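PDB 1QHB: vanadium-dependent bromoperoxidase from Corallina officinalis, which uses bound vanadate and hydrogen peroxide to brominate organic substrates, working as a calcium-stabilised dodecamer of identical subunits. Local coordinates for residues P355-Q360 / K497-A502; A377-L382 / V493-A498; I566-L571 / L586-G591. All coordinates share one frame; numbering follows the deposited sequence.

Interaction 1: P355-Q360 / K497-A502; sequences PNLPFQ and KAFFDA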
loop_
_atom_site.group_PDB
_atom_site.type_symbol
_atom_site.label_atom_id
_atom_site.label_comp_id
_atom_site.label_asym_id
_atom_site.label_seq_id
_atom_site.Cartn_x
_atom_site.Cartn_y
_atom_site.Cartn_z
ATOM N N PRO A 355 23.172 -28.522 24.627
ATOM C CA PRO A 355 22.789 -29.723 23.882
ATOM C C PRO A 355 21.588 -29.560 22.963
ATOM O O PRO A 355 21.435 -30.364 22.069
ATOM C CB PRO A 355 22.505 -30.747 24.964
ATOM C CG PRO A 355 22.085 -29.903 26.137
ATOM C CD PRO A 355 22.974 -28.673 26.073
ATOM N N ASN A 356 20.818 -28.474 23.054
ATOM C CA ASN A 356 19.750 -28.178 22.125
ATOM C C ASN A 356 20.209 -27.510 20.826
ATOM O O ASN A 356 19.330 -27.316 19.974
ATOM C CB ASN A 356 18.735 -27.298 22.854
ATOM C CG ASN A 356 18.164 -28.153 23.964
ATOM O OD1 ASN A 356 17.532 -29.172 23.705
ATOM N ND2 ASN A 356 18.398 -27.771 25.184
ATOM N N LEU A 357 21.495 -27.195 20.688
ATOM C CA LEU A 357 22.002 -26.596 19.468
ATOM C C LEU A 357 22.146 -27.743 18.479
ATOM O O LEU A 357 22.235 -28.895 18.897
ATOM C CB LEU A 357 23.386 -25.941 19.626
ATOM C CG LEU A 357 23.441 -24.744 20.580
ATOM C CD1 LEU A 357 24.849 -24.191 20.675
ATOM C CD2 LEU A 357 22.452 -23.689 20.087
ATOM N N PRO A 358 22.164 -27.421 17.215
ATOM C CA PRO A 358 22.235 -28.439 16.185
ATOM C C PRO A 358 23.611 -29.068 16.179
ATOM O O PRO A 358 24.624 -28.493 16.604
ATOM C CB PRO A 358 22.000 -27.683 14.893
ATOM C CG PRO A 358 21.822 -26.266 15.217
ATOM C CD PRO A 358 22.099 -26.048 16.669
ATOM N N PHE A 359 23.648 -30.292 15.698
ATOM C CA PHE A 359 24.867 -31.042 15.470
ATOM C C PHE A 359 25.777 -31.188 16.665
ATOM O O PHE A 359 27.004 -31.161 16.453
ATOM C CB PHE A 359 25.658 -30.402 14.313
ATOM C CG PHE A 359 24.904 -29.959 13.087
ATOM C CD1 PHE A 359 24.052 -30.798 12.404
ATOM C CD2 PHE A 359 25.036 -28.640 12.655
ATOM C CE1 PHE A 359 23.381 -30.383 11.260
ATOM C CE2 PHE A 359 24.342 -28.197 11.537
ATOM C CZ PHE A 359 23.532 -29.071 10.820
ATOM N N GLN A 360 25.307 -31.404 17.892
ATOM C CA GLN A 360 26.259 -31.591 18.990
ATOM C C GLN A 360 26.591 -33.057 19.239
ATOM O O GLN A 360 27.450 -33.320 20.106
ATOM C CB GLN A 360 25.754 -30.890 20.259
ATOM C CG GLN A 360 25.479 -29.394 20.109
ATOM C CD GLN A 360 26.739 -28.663 19.648
ATOM O OE1 GLN A 360 27.775 -28.892 20.284
ATOM N NE2 GLN A 360 26.639 -27.874 18.592
ATOM N N LYS A 497 25.876 -18.370 28.912
ATOM C CA LYS A 497 25.061 -19.437 29.537
ATOM C C LYS A 497 24.099 -20.007 28.487
ATOM O O LYS A 497 23.772 -21.156 28.613
ATOM C CB LYS A 497 24.282 -18.962 30.735
ATOM C CG LYS A 497 25.040 -18.464 31.957
ATOM C CD LYS A 497 24.118 -18.100 33.084
ATOM C CE LYS A 497 23.290 -16.887 32.739
ATOM N NZ LYS A 497 22.556 -16.259 33.875
ATOM N N ALA A 498 23.650 -19.321 27.451
ATOM C CA ALA A 498 22.823 -19.837 26.404
ATOM C C ALA A 498 23.649 -20.786 25.523
ATOM O O ALA A 498 23.115 -21.790 25.047
ATOM C CB ALA A 498 22.301 -18.732 25.464
ATOM N N PHE A 499 24.882 -20.401 25.220
ATOM C CA PHE A 499 25.620 -21.163 24.229
ATOM C C PHE A 499 26.264 -22.432 24.760
ATOM O O PHE A 499 26.489 -23.372 23.980
ATOM C CB PHE A 499 26.714 -20.220 23.686
ATOM C CG PHE A 499 26.905 -20.432 22.218
ATOM C CD1 PHE A 499 27.633 -21.505 21.755
ATOM C CD2 PHE A 499 26.330 -19.570 21.329
ATOM C CE1 PHE A 499 27.798 -21.689 20.389
ATOM C CE2 PHE A 499 26.446 -19.762 19.973
ATOM C CZ PHE A 499 27.193 -20.818 19.510
ATOM N N PHE A 500 26.646 -22.422 26.019
ATOM C CA PHE A 500 27.349 -23.560 26.626
ATOM C C PHE A 500 26.363 -24.383 27.452
ATOM O O PHE A 500 25.230 -23.905 27.660
ATOM C CB PHE A 500 28.521 -23.192 27.556
ATOM C CG PHE A 500 29.770 -22.846 26.799
ATOM C CD1 PHE A 500 30.699 -23.790 26.421
ATOM C CD2 PHE A 500 30.007 -21.510 26.462
ATOM C CE1 PHE A 500 31.822 -23.427 25.700
ATOM C CE2 PHE A 500 31.114 -21.161 25.723
ATOM C CZ PHE A 500 32.051 -22.111 25.349
ATOM N N ASP A 501 26.709 -25.603 27.827
ATOM C CA ASP A 501 25.799 -26.427 28.655
ATOM C C ASP A 501 25.975 -25.840 30.042
ATOM O O ASP A 501 26.952 -26.246 30.765
ATOM C CB ASP A 501 26.239 -27.893 28.608
ATOM C CG ASP A 501 25.317 -28.859 29.292
ATOM O OD1 ASP A 501 24.334 -28.454 29.934
ATOM O OD2 ASP A 501 25.517 -30.092 29.220
ATOM N N ALA A 502 25.224 -24.837 30.426
ATOM C CA ALA A 502 25.448 -24.089 31.655
ATOM C C ALA A 502 25.391 -24.845 32.958
ATOM O O ALA A 502 25.987 -24.378 33.963
ATOM C CB ALA A 502 24.448 -22.937 31.679
#

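Interaction 2: A377-L382 / V493-A498; sequences AHVLSL and VTILKA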
loop_
_atom_site.group_PDB
_atom_site.type_symbol
_atom_site.label_atom_id
_atom_site.label_comp_id
_atom_site.label_asym_id
_atom_site.label_seq_id
_atom_site.Cartn_x
_atom_site.Cartn_y
_atom_site.Cartn_z
ATOM N N ALA A 377 33.545 -20.212 16.762
ATOM C CA ALA A 377 33.566 -18.886 16.115
ATOM C C ALA A 377 32.278 -18.123 16.371
ATOM O O ALA A 377 32.268 -16.901 16.578
ATOM C CB ALA A 377 33.709 -18.964 14.615
ATOM N N HIS A 378 31.168 -18.877 16.439
ATOM C CA HIS A 378 29.871 -18.246 16.643
ATOM C C HIS A 378 29.818 -17.571 17.999
ATOM O O HIS A 378 29.532 -16.375 18.083
ATOM C CB HIS A 378 28.793 -19.278 16.471
ATOM C CG HIS A 378 27.413 -18.745 16.376
ATOM N ND1 HIS A 378 26.320 -19.571 16.153
ATOM C CD2 HIS A 378 26.930 -17.471 16.457
ATOM C CE1 HIS A 378 25.236 -18.805 16.099
ATOM N NE2 HIS A 378 25.568 -17.544 16.282
ATOM N N VAL A 379 30.061 -18.345 19.078
ATOM C CA VAL A 379 30.049 -17.776 20.414
ATOM C C VAL A 379 31.125 -16.709 20.651
ATOM O O VAL A 379 30.972 -15.749 21.435
ATOM C CB VAL A 379 30.103 -18.881 21.489
ATOM C CG1 VAL A 379 31.417 -19.638 21.593
ATOM C CG2 VAL A 379 29.733 -18.246 22.838
ATOM N N LEU A 380 32.272 -16.845 20.007
ATOM C CA LEU A 380 33.358 -15.869 20.183
ATOM C C LEU A 380 32.953 -14.544 19.567
ATOM O O LEU A 380 33.296 -13.548 20.216
ATOM C CB LEU A 380 34.671 -16.354 19.575
ATOM C CG LEU A 380 35.410 -17.435 20.398
ATOM C CD1 LEU A 380 36.470 -18.072 19.518
ATOM C CD2 LEU A 380 36.022 -16.800 21.634
ATOM N N SER A 381 32.199 -14.489 18.455
ATOM C CA SER A 381 31.778 -13.171 17.971
ATOM C C SER A 381 30.572 -12.622 18.720
ATOM O O SER A 381 30.432 -11.425 18.975
ATOM C CB SER A 381 31.446 -13.216 16.485
ATOM O OG SER A 381 32.604 -13.082 15.682
ATOM N N LEU A 382 29.660 -13.527 19.048
ATOM C CA LEU A 382 28.407 -13.152 19.710
ATOM C C LEU A 382 28.650 -12.595 21.098
ATOM O O LEU A 382 28.012 -11.599 21.463
ATOM C CB LEU A 382 27.437 -14.335 19.707
ATOM C CG LEU A 382 25.949 -14.141 19.972
ATOM C CD1 LEU A 382 25.403 -12.961 19.191
ATOM C CD2 LEU A 382 25.138 -15.388 19.623
ATOM N N VAL A 493 27.439 -12.665 29.988
ATOM C CA VAL A 493 27.289 -13.973 30.607
ATOM C C VAL A 493 25.957 -14.613 30.184
ATOM O O VAL A 493 25.901 -15.822 30.157
ATOM C CB VAL A 493 27.523 -14.029 32.134
ATOM C CG1 VAL A 493 28.917 -13.525 32.522
ATOM C CG2 VAL A 493 26.437 -13.277 32.861
ATOM N N THR A 494 24.955 -13.848 29.781
ATOM C CA THR A 494 23.706 -14.363 29.227
ATOM C C THR A 494 24.016 -15.096 27.925
ATOM O O THR A 494 23.607 -16.275 27.817
ATOM C CB THR A 494 22.690 -13.230 28.998
ATOM O OG1 THR A 494 22.409 -12.703 30.293
ATOM C CG2 THR A 494 21.366 -13.725 28.400
ATOM N N ILE A 495 24.903 -14.533 27.087
ATOM C CA ILE A 495 25.242 -15.237 25.837
ATOM C C ILE A 495 25.947 -16.544 26.126
ATOM O O ILE A 495 25.726 -17.588 25.467
ATOM C CB ILE A 495 26.162 -14.343 24.971
ATOM C CG1 ILE A 495 25.472 -13.140 24.371
ATOM C CG2 ILE A 495 26.827 -15.153 23.822
ATOM C CD1 ILE A 495 24.143 -13.420 23.638
ATOM N N LEU A 496 26.952 -16.510 27.003
ATOM C CA LEU A 496 27.695 -17.714 27.343
ATOM C C LEU A 496 26.800 -18.758 28.023
ATOM O O LEU A 496 27.005 -19.939 27.765
ATOM C CB LEU A 496 28.875 -17.364 28.268
ATOM C CG LEU A 496 29.979 -16.486 27.670
ATOM C CD1 LEU A 496 30.974 -16.086 28.774
ATOM C CD2 LEU A 496 30.678 -17.185 26.530
ATOM N N LYS A 497 25.876 -18.370 28.912
ATOM C CA LYS A 497 25.061 -19.437 29.537
ATOM C C LYS A 497 24.099 -20.007 28.487
ATOM O O LYS A 497 23.772 -21.156 28.613
ATOM C CB LYS A 497 24.282 -18.962 30.735
ATOM C CG LYS A 497 25.040 -18.464 31.957
ATOM C CD LYS A 497 24.118 -18.100 33.084
ATOM C CE LYS A 497 23.290 -16.887 32.739
ATOM N NZ LYS A 497 22.556 -16.259 33.875
ATOM N N ALA A 498 23.650 -19.321 27.451
ATOM C CA ALA A 498 22.823 -19.837 26.404
ATOM C C ALA A 498 23.649 -20.786 25.523
ATOM O O ALA A 498 23.115 -21.790 25.047
ATOM C CB ALA A 498 22.301 -18.732 25.464
#

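Interaction 3: I566-L571 / L586-G591; sequences IAIGIL and LPKFDG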
loop_
_atom_site.group_PDB
_atom_site.type_symbol
_atom_site.label_atom_id
_atom_site.label_comp_id
_atom_site.label_asym_id
_atom_site.label_seq_id
_atom_site.Cartn_x
_atom_site.Cartn_y
_atom_site.Cartn_z
ATOM N N ILE A 566 18.960 -7.134 26.984
ATOM C CA ILE A 566 19.511 -6.727 25.685
ATOM C C ILE A 566 19.964 -7.987 24.976
ATOM O O ILE A 566 19.662 -8.160 23.812
ATOM C CB ILE A 566 20.662 -5.707 25.855
ATOM C CG1 ILE A 566 20.226 -4.318 26.341
ATOM C CG2 ILE A 566 21.458 -5.526 24.584
ATOM C CD1 ILE A 566 19.090 -3.693 25.555
ATOM N N ALA A 567 20.698 -8.875 25.653
ATOM C CA ALA A 567 21.193 -10.113 25.083
ATOM C C ALA A 567 20.060 -11.009 24.603
ATOM O O ALA A 567 20.134 -11.517 23.487
ATOM C CB ALA A 567 22.007 -10.919 26.083
ATOM N N ILE A 568 19.028 -11.167 25.422
ATOM C CA ILE A 568 17.869 -12.007 25.054
ATOM C C ILE A 568 17.191 -11.442 23.797
ATOM O O ILE A 568 16.795 -12.169 22.881
ATOM C CB ILE A 568 16.871 -12.078 26.249
ATOM C CG1 ILE A 568 17.331 -13.024 27.328
ATOM C CG2 ILE A 568 15.463 -12.451 25.761
ATOM C CD1 ILE A 568 16.616 -13.028 28.684
ATOM N N GLY A 569 17.065 -10.112 23.712
ATOM C CA GLY A 569 16.496 -9.433 22.545
ATOM C C GLY A 569 17.233 -9.656 21.241
ATOM O O GLY A 569 16.649 -9.966 20.197
ATOM N N ILE A 570 18.579 -9.617 21.321
ATOM C CA ILE A 570 19.411 -9.932 20.173
ATOM C C ILE A 570 19.266 -11.408 19.756
ATOM O O ILE A 570 19.120 -11.826 18.585
ATOM C CB ILE A 570 20.893 -9.612 20.468
ATOM C CG1 ILE A 570 21.046 -8.078 20.541
ATOM C CG2 ILE A 570 21.781 -10.248 19.454
ATOM C CD1 ILE A 570 22.392 -7.574 21.076
ATOM N N LEU A 571 19.290 -12.283 20.746
ATOM C CA LEU A 571 19.149 -13.706 20.332
ATOM C C LEU A 571 17.806 -13.944 19.652
ATOM O O LEU A 571 17.736 -14.704 18.681
ATOM C CB LEU A 571 19.206 -14.624 21.549
ATOM C CG LEU A 571 20.627 -14.717 22.126
ATOM C CD1 LEU A 571 20.585 -15.546 23.393
ATOM C CD2 LEU A 571 21.548 -15.284 21.078
ATOM N N LEU A 586 18.237 -20.936 27.992
ATOM C CA LEU A 586 18.956 -19.937 28.794
ATOM C C LEU A 586 18.453 -19.743 30.208
ATOM O O LEU A 586 17.344 -19.254 30.471
ATOM C CB LEU A 586 18.940 -18.597 28.047
ATOM C CG LEU A 586 19.243 -17.299 28.814
ATOM C CD1 LEU A 586 20.657 -17.328 29.355
ATOM C CD2 LEU A 586 19.031 -16.118 27.899
ATOM N N PRO A 587 19.293 -20.076 31.176
ATOM C CA PRO A 587 18.951 -19.919 32.587
ATOM C C PRO A 587 19.082 -18.449 32.923
ATOM O O PRO A 587 20.220 -17.956 32.978
ATOM C CB PRO A 587 19.962 -20.762 33.339
ATOM C CG PRO A 587 21.001 -21.199 32.389
ATOM C CD PRO A 587 20.583 -20.788 31.001
ATOM N N LYS A 588 17.993 -17.748 33.228
ATOM C CA LYS A 588 18.094 -16.324 33.530
ATOM C C LYS A 588 18.592 -16.042 34.934
ATOM O O LYS A 588 18.636 -16.924 35.796
ATOM C CB LYS A 588 16.737 -15.652 33.302
ATOM C CG LYS A 588 16.270 -15.771 31.835
ATOM C CD LYS A 588 14.837 -15.293 31.674
ATOM C CE LYS A 588 14.678 -13.838 32.153
ATOM N NZ LYS A 588 13.247 -13.476 32.240
ATOM N N PHE A 589 18.919 -14.775 35.253
ATOM C CA PHE A 589 19.310 -14.418 36.604
ATOM C C PHE A 589 18.183 -14.641 37.616
ATOM O O PHE A 589 18.449 -14.716 38.813
ATOM C CB PHE A 589 19.744 -12.961 36.696
ATOM C CG PHE A 589 20.999 -12.639 35.906
ATOM C CD1 PHE A 589 22.092 -13.448 35.942
ATOM C CD2 PHE A 589 21.049 -11.497 35.134
ATOM C CE1 PHE A 589 23.231 -13.166 35.211
ATOM C CE2 PHE A 589 22.170 -11.197 34.408
ATOM C CZ PHE A 589 23.281 -12.034 34.445
ATOM N N ASP A 590 16.904 -14.713 37.237
ATOM C CA ASP A 590 15.821 -14.874 38.192
ATOM C C ASP A 590 15.551 -16.350 38.447
ATOM O O ASP A 590 14.580 -16.641 39.129
ATOM C CB ASP A 590 14.497 -14.252 37.740
ATOM C CG ASP A 590 13.947 -14.799 36.449
ATOM O OD1 ASP A 590 14.387 -15.840 35.885
ATOM O OD2 ASP A 590 13.027 -14.154 35.928
ATOM N N GLY A 591 16.278 -17.275 37.837
ATOM C CA GLY A 591 16.078 -18.670 38.175
ATOM C C GLY A 591 15.161 -19.405 37.226
ATOM O O GLY A 591 15.009 -20.623 37.378
#

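Interaction 1: P355-Q360 / K497-A502
Leu357 reaches across to Phe499, and its chain can be walked outward from CB. The bond out to CB already points toward 497-502, but CB itself is still too far to touch. CG lies anti to the carbonyl carbon (chi1 -64°), and from there CD1 runs straight on, anti to CA, while CD2 branches away. CD1 therefore does the work: it sits 3.8 Å from Phe499 O and over one face of the Phe499 ring, offset toward the rim, 4.2 Å from the ring centroid in a CH-pi contact. Its nearest ring atom is Phe499 CE1, at 3.9 Å, and the two side chains cross at about a right angle. Here the long helix 484-499 runs out: Phe500 is the first residue off helical angles, and Asp501 centres an inverse gamma turn. Facing that end is the loop that carries Phe359, a residue of the calcium site with Gln361, Asp363, Asp366 and Gln368. The edge of the contact is Pro355, whose CD packs 4.0 Å from Asp501 CG. The carboxylate has a stronger mate in another chain, Arg44 of a second subunit, which salt-bridges OD2, while Leu76 of that subunit packs on Pro355.

Interaction 2: A377-L382 / V493-A498
Val379 and Leu382 face Ile495 and Leu496 across two helical segments that run almost antiparallel, their axes 10.1 Å apart at 165°, with Val379 CA opposite Leu496 CA and Leu382 CA opposite Ile495 CA. Leu382 has CG anti to its own nitrogen (chi1 -163°), which brings the branch point up against Ile495: CG is 4.1 Å from Ile495 CG2 and equally close to Ile495 CD1, the two methyls meeting it together. Both helices belong to the helical core of this vanadium haloperoxidase. Helix 376-402 carries Lys398 and helix 484-499 has Gly484 and His485 at its start, all assigned to the vanadate site, as in related enzymes, although the contact itself lies away from that site. One turn earlier in helix 376-402, Val379 CG2 meets Leu496 CD2 at 4.0 Å, the side chains crossing at about a right angle, and Ile495 CG2 is a looser neighbour of the same valine methyl at 4.4 Å. With an alanine here in place of Ile495, both methyls go, which would probably open a gap beside Leu382 CG and let the leucine turn. Segment 377-382 also meets a third subunit, where Ser381 OG bonds to Thr384 O of that neighbouring chain.

Interaction 3: I566-L571 / L586-G591
Ile568 pushes its outer carbons at Leu586, and this is the tight part of the contact: Ile568 CG1 lies 3.6 Å from Leu586 CD2, and Ile568 CD1 follows at 4.0 Å from the same methyl. Leu586 can deliver CD2 there because its CG is swung anti to the backbone nitrogen (chi1 162°), carrying the branch off the strand toward helix 553-574. The two side chains meet at a slant. Thr494 of helix 484-499 packs against the same CD2 methyl, Ile594 of strand 593-595 also touches the leucine, and this is the buried end. The other end is looser and partly exposed. Lys588 lies across Ile568 at about a right angle, its CE 4.1 Å from Ile568 CD1 and its CG and CD hardly farther, so the aliphatic stem rather than the amine does the touching. The bend at chi3 (57°) turns the chain so that NZ comes to Asp590 OD2 in a long salt bridge of 3.8 Å. Lys588 also opens the type I turn, closed by Gly591 N to Lys588 O, that lies between the antiparallel strands 585-587 and 593-595. Phe35 of a second subunit packs on the same lysine. The chemistry is apolar throughout across the contact: helix and hairpin are joined by close hydrocarbon packing, while the lysine's charge is directed, at long range, toward Asp590 of its own turn.

How the interactions relate
Helix 484-499 ties the set together: interactions 1 and 2 both use it, their segments overlapping at Lys497 and Ala498, with centres about 10 Å apart. Interaction 3 lies about 14 Å from the first and 12 Å from the second, centre to centre, and comes last along the chain, after both have closed. It meets the same helix on another side, where Lys497 NZ bonds to Pro587 O and Thr494 packs on Leu586. Between interactions 1 and 2, Phe499 stacks edge-to-face with His378. One helix thus joins the calcium-site loop, helix 376-402 and the C-terminal hairpin, and interactions 1 and 3 both also touch the second subunit of the dodecamer.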